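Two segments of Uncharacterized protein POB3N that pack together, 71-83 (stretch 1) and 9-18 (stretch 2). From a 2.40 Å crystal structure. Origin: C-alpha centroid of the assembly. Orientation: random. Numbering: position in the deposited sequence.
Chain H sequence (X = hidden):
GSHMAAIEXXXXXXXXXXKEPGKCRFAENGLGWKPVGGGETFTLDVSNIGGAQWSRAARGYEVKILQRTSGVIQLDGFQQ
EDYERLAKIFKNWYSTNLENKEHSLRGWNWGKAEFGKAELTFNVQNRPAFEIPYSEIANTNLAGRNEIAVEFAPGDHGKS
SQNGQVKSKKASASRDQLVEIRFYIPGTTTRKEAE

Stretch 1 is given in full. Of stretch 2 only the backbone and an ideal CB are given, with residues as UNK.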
# COMPACT_ATOMS: atom_id res chain seq x y z
N GLY H 71 15.41 2.18 4.68
CA GLY H 71 14.64 3.09 3.85
C GLY H 71 14.20 2.49 2.52
O GLY H 71 14.84 1.58 2.00
N VAL H 72 13.10 3.02 1.97
CA VAL H 72 12.62 2.60 0.66
C VAL H 72 12.46 3.77 -0.32
O VAL H 72 11.96 4.83 0.05
CB VAL H 72 11.29 1.80 0.74
CG1 VAL H 72 11.53 0.43 1.34
CG2 VAL H 72 10.26 2.57 1.56
N ILE H 73 12.90 3.56 -1.56
CA ILE H 73 12.70 4.54 -2.62
C ILE H 73 11.75 3.94 -3.65
O ILE H 73 12.04 2.89 -4.23
CB ILE H 73 14.03 4.92 -3.30
CG1 ILE H 73 15.01 5.48 -2.27
CG2 ILE H 73 13.80 5.95 -4.41
CD1 ILE H 73 14.52 6.74 -1.58
N GLN H 74 10.61 4.59 -3.86
CA GLN H 74 9.61 4.09 -4.78
C GLN H 74 9.58 4.84 -6.11
O GLN H 74 9.33 6.05 -6.15
CB GLN H 74 8.22 4.12 -4.12
CG GLN H 74 8.03 3.06 -3.04
CD GLN H 74 6.79 3.30 -2.19
OE1 GLN H 74 6.88 3.77 -1.06
NE2 GLN H 74 5.63 3.00 -2.75
N LEU H 75 9.85 4.11 -7.19
CA LEU H 75 9.78 4.65 -8.54
C LEU H 75 8.75 3.89 -9.37
O LEU H 75 9.02 2.75 -9.79
CB LEU H 75 11.15 4.56 -9.21
CG LEU H 75 12.34 5.23 -8.51
CD1 LEU H 75 13.65 4.65 -9.02
CD2 LEU H 75 12.31 6.73 -8.72
N ASP H 76 7.58 4.48 -9.61
CA ASP H 76 6.59 3.83 -10.46
C ASP H 76 6.29 4.66 -11.71
O ASP H 76 6.58 5.86 -11.75
CB ASP H 76 5.30 3.47 -9.69
CG ASP H 76 4.57 4.68 -9.14
OD1 ASP H 76 5.10 5.81 -9.25
OD2 ASP H 76 3.47 4.51 -8.58
N GLY H 77 5.72 4.02 -12.72
CA GLY H 77 5.43 4.67 -13.99
C GLY H 77 6.21 4.00 -15.11
O GLY H 77 6.13 4.42 -16.27
N PHE H 78 6.95 2.95 -14.76
CA PHE H 78 7.68 2.19 -15.77
C PHE H 78 6.70 1.38 -16.61
O PHE H 78 5.59 1.06 -16.17
CB PHE H 78 8.69 1.25 -15.11
CG PHE H 78 9.83 1.95 -14.44
CD1 PHE H 78 10.93 2.37 -15.17
CD2 PHE H 78 9.81 2.16 -13.07
CE1 PHE H 78 11.99 3.01 -14.55
CE2 PHE H 78 10.87 2.80 -12.43
CZ PHE H 78 11.96 3.22 -13.18
N GLN H 79 7.12 1.05 -17.83
CA GLN H 79 6.32 0.16 -18.67
C GLN H 79 6.79 -1.27 -18.43
O GLN H 79 7.91 -1.50 -17.97
CB GLN H 79 6.47 0.53 -20.14
CG GLN H 79 6.04 1.96 -20.46
CD GLN H 79 4.62 2.03 -20.97
OE1 GLN H 79 4.27 1.37 -21.96
NE2 GLN H 79 3.78 2.82 -20.30
N GLN H 80 5.91 -2.23 -18.72
CA GLN H 80 6.22 -3.64 -18.54
C GLN H 80 7.45 -4.05 -19.35
O GLN H 80 8.21 -4.93 -18.95
CB GLN H 80 5.01 -4.50 -18.93
CG GLN H 80 5.17 -6.00 -18.67
CD GLN H 80 3.87 -6.76 -18.82
OE1 GLN H 80 3.32 -6.88 -19.91
NE2 GLN H 80 3.37 -7.30 -17.71
N GLU H 81 7.64 -3.39 -20.49
CA GLU H 81 8.76 -3.67 -21.38
C GLU H 81 10.10 -3.24 -20.78
O GLU H 81 11.17 -3.67 -21.24
CB GLU H 81 8.53 -2.97 -22.73
CG GLU H 81 9.54 -1.88 -23.08
CD GLU H 81 9.01 -0.89 -24.09
OE1 GLU H 81 9.76 -0.49 -25.01
OE2 GLU H 81 7.83 -0.48 -23.96
N ASP H 82 10.05 -2.43 -19.73
CA ASP H 82 11.26 -1.84 -19.16
C ASP H 82 12.03 -2.80 -18.26
O ASP H 82 13.15 -2.49 -17.84
CB ASP H 82 10.92 -0.57 -18.36
CG ASP H 82 10.43 0.56 -19.24
OD1 ASP H 82 10.90 0.69 -20.39
OD2 ASP H 82 9.56 1.33 -18.77
N TYR H 83 11.44 -3.95 -17.94
CA TYR H 83 12.04 -4.87 -16.96
C TYR H 83 13.46 -5.34 -17.27
O TYR H 83 14.34 -5.30 -16.41
CB TYR H 83 11.14 -6.08 -16.70
CG TYR H 83 11.80 -7.07 -15.77
CD1 TYR H 83 11.80 -6.86 -14.40
CD2 TYR H 83 12.43 -8.21 -16.26
CE1 TYR H 83 12.41 -7.75 -13.54
CE2 TYR H 83 13.04 -9.10 -15.41
CZ TYR H 83 13.03 -8.87 -14.06
OH TYR H 83 13.64 -9.76 -13.21
N UNK H 9 18.26 5.99 -19.22
CA UNK H 9 17.27 6.99 -18.85
C UNK H 9 15.86 6.45 -19.05
O UNK H 9 15.61 5.65 -19.96
CB UNK H 9 17.47 8.27 -19.66
N UNK H 10 14.94 6.89 -18.20
CA UNK H 10 13.56 6.45 -18.26
C UNK H 10 12.66 7.65 -18.01
O UNK H 10 12.89 8.42 -17.07
CB UNK H 10 13.29 5.33 -17.25
N UNK H 11 11.65 7.82 -18.85
CA UNK H 11 10.81 9.00 -18.77
C UNK H 11 9.48 8.74 -18.07
O UNK H 11 9.04 7.59 -17.97
CB UNK H 11 10.55 9.54 -20.18
N UNK H 12 8.86 9.81 -17.59
CA UNK H 12 7.53 9.75 -16.96
C UNK H 12 7.51 8.88 -15.71
O UNK H 12 6.64 8.01 -15.56
CB UNK H 12 6.50 9.22 -17.96
N UNK H 13 8.46 9.11 -14.81
CA UNK H 13 8.57 8.32 -13.59
C UNK H 13 8.23 9.16 -12.36
O UNK H 13 8.68 10.30 -12.24
CB UNK H 13 9.98 7.74 -13.46
N UNK H 14 7.44 8.60 -11.44
CA UNK H 14 7.09 9.28 -10.20
C UNK H 14 7.99 8.80 -9.07
O UNK H 14 8.18 7.59 -8.89
CB UNK H 14 5.62 9.05 -9.85
N UNK H 15 8.54 9.74 -8.31
CA UNK H 15 9.41 9.40 -7.19
C UNK H 15 8.67 9.57 -5.87
O UNK H 15 8.23 10.67 -5.53
CB UNK H 15 10.67 10.26 -7.21
N UNK H 16 8.55 8.47 -5.12
CA UNK H 16 7.90 8.45 -3.81
C UNK H 16 6.51 9.11 -3.80
O UNK H 16 6.25 10.01 -2.99
CB UNK H 16 8.80 9.15 -2.79
N UNK H 17 5.65 8.66 -4.70
CA UNK H 17 4.28 9.16 -4.82
C UNK H 17 4.24 10.63 -5.17
O UNK H 17 3.35 11.37 -4.73
CB UNK H 17 3.51 8.92 -3.52
N UNK H 18 5.22 11.07 -5.96
CA UNK H 18 5.23 12.44 -6.43
C UNK H 18 3.99 12.69 -7.28
O UNK H 18 3.54 11.82 -8.01
CB UNK H 18 6.51 12.74 -7.22

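Strand 72-78 offers an edge to stretch 2, and residues 13-15 run antiparallel to it; the chain turns a corner at 12. Most of the reading comes from backbone register and from where each CB sits.

Position 9 has extended backbone angles and nothing of stretch 1 within reach of its CB; this contact sets almost no rule, and small or polar residues fit as well as any. It is Ser9.

Position 10 points its CB toward stretch 1, 3.8 Å from CE1 of Phe78. An aromatic edge invites a flat or bulky apolar partner: Phe, Tyr, Leu or Met. The deposited Phe10 takes the edge of Phe78 toward its face, ring planes at 73° and centroids 5.5 Å apart.

Position 11 turns its CB away, so polar residues are natural; it is Asp11, making no contact here.

At position 12 the chain turns a corner with phi/psi of 62/50, left-handed values that favour Gly, Asn or Asp but tolerate others. The CB is 5.1 Å from O of Gly77, with no pocket to fill. His12 occupies it. The tightness lies in the backbone: a CB on Gly77 would come 2.6 Å from O of His12, a clash, and Gly77's own angles already call for glycine.

Position 13 sets its CB sideways, between Leu75 and the ring of Phe78. A branched or long aliphatic would suit: Ile, Val, Leu or Met. Ile13, with both chi angles m, lays CD1 over the face of Phe78, 3.7 Å from the ring centroid, while its CG2 lies 3.9 Å from CB of Leu75.

Position 14 is paired with Asp76 in a hydrogen-bonded bridge: its N donates to O of Asp76 at 2.9 Å, and N of Asp76 donates to its O at 3.2 Å. Any residue but proline could do this. The CB shares a sheet face with Asp76 and lies 3.3 Å from OD1 of that residue, which favours an uncharged polar, basic or aromatic side chain; an acidic one would be poorly placed. Tyr14, chi1 m, sets its ring edge near O of Asp76, beside Gly77.

Position 15 forms the non-hydrogen-bonded pair with Leu75, its CB 4.2 Å from CD2 of Leu75, on the same face. Leu, Ile, Val or Met would pack. Leu15 puts CD2 3.6 Å from CG2 of Ile73 and 3.9 Å from CD2 of Leu75.

Position 16 has angles of 50/53, again left-handed, and its N donates to O of Gln74 at 2.7 Å. Nearby, N of Gln74 offers a donor, which makes Asp or Asn the best reading. Asp16 answers: its OD1 accepts from N of Gln74 at 2.8 Å, a side chain carrying on the ladder.

Position 17, also left-handed, has nothing of stretch 1 within 5.5 Å of its CB; a long side chain could still reach back. Leu17 brings CD2 to 4.3 Å from NE2 of Gln74.

Position 18 is free of stretch 1; its N makes a weak hydrogen bond to O of Leu15 at 3.1 Å. A short polar side chain could reach back to N of Leu15, though others would fit. Ser18 accepts a weak bond at OG from N of Leu15, 3.0 Å away.

Stretch 2, residues 9-18: SFDHIYLDLS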
# COMPACT_ATOMS: atom_id res chain seq x y z
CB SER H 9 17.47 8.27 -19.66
OG SER H 9 16.55 9.27 -19.27
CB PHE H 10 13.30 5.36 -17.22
CG PHE H 10 14.06 4.08 -17.46
CD1 PHE H 10 15.34 3.91 -16.95
CD2 PHE H 10 13.49 3.06 -18.20
CE1 PHE H 10 16.04 2.73 -17.18
CE2 PHE H 10 14.18 1.88 -18.43
CZ PHE H 10 15.45 1.72 -17.92
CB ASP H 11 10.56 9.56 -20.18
CG ASP H 11 11.53 10.67 -20.54
OD1 ASP H 11 11.77 11.55 -19.68
OD2 ASP H 11 12.06 10.66 -21.67
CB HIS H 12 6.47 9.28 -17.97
CG HIS H 12 5.09 9.74 -17.63
ND1 HIS H 12 4.75 11.07 -17.53
CD2 HIS H 12 3.96 9.05 -17.37
CE1 HIS H 12 3.47 11.18 -17.22
NE2 HIS H 12 2.96 9.96 -17.12
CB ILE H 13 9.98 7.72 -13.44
CG1 ILE H 13 10.35 6.91 -14.69
CG2 ILE H 13 10.08 6.86 -12.18
CD1 ILE H 13 9.39 5.77 -15.01
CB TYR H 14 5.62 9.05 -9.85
CG TYR H 14 4.63 9.49 -10.90
CD1 TYR H 14 4.25 8.63 -11.93
CD2 TYR H 14 4.05 10.75 -10.86
CE1 TYR H 14 3.34 9.03 -12.89
CE2 TYR H 14 3.14 11.16 -11.81
CZ TYR H 14 2.79 10.29 -12.82
OH TYR H 14 1.88 10.69 -13.77
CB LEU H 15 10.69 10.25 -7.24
CG LEU H 15 11.76 10.22 -6.13
CD1 LEU H 15 11.50 11.27 -5.07
CD2 LEU H 15 11.88 8.83 -5.50
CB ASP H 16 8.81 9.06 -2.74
CG ASP H 16 9.94 8.13 -2.34
OD1 ASP H 16 9.80 6.90 -2.52
OD2 ASP H 16 10.98 8.63 -1.86
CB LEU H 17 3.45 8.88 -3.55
CG LEU H 17 3.51 7.46 -2.98
CD1 LEU H 17 2.40 7.24 -1.95
CD2 LEU H 17 3.43 6.44 -4.08
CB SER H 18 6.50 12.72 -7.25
OG SER H 18 6.52 11.97 -8.45
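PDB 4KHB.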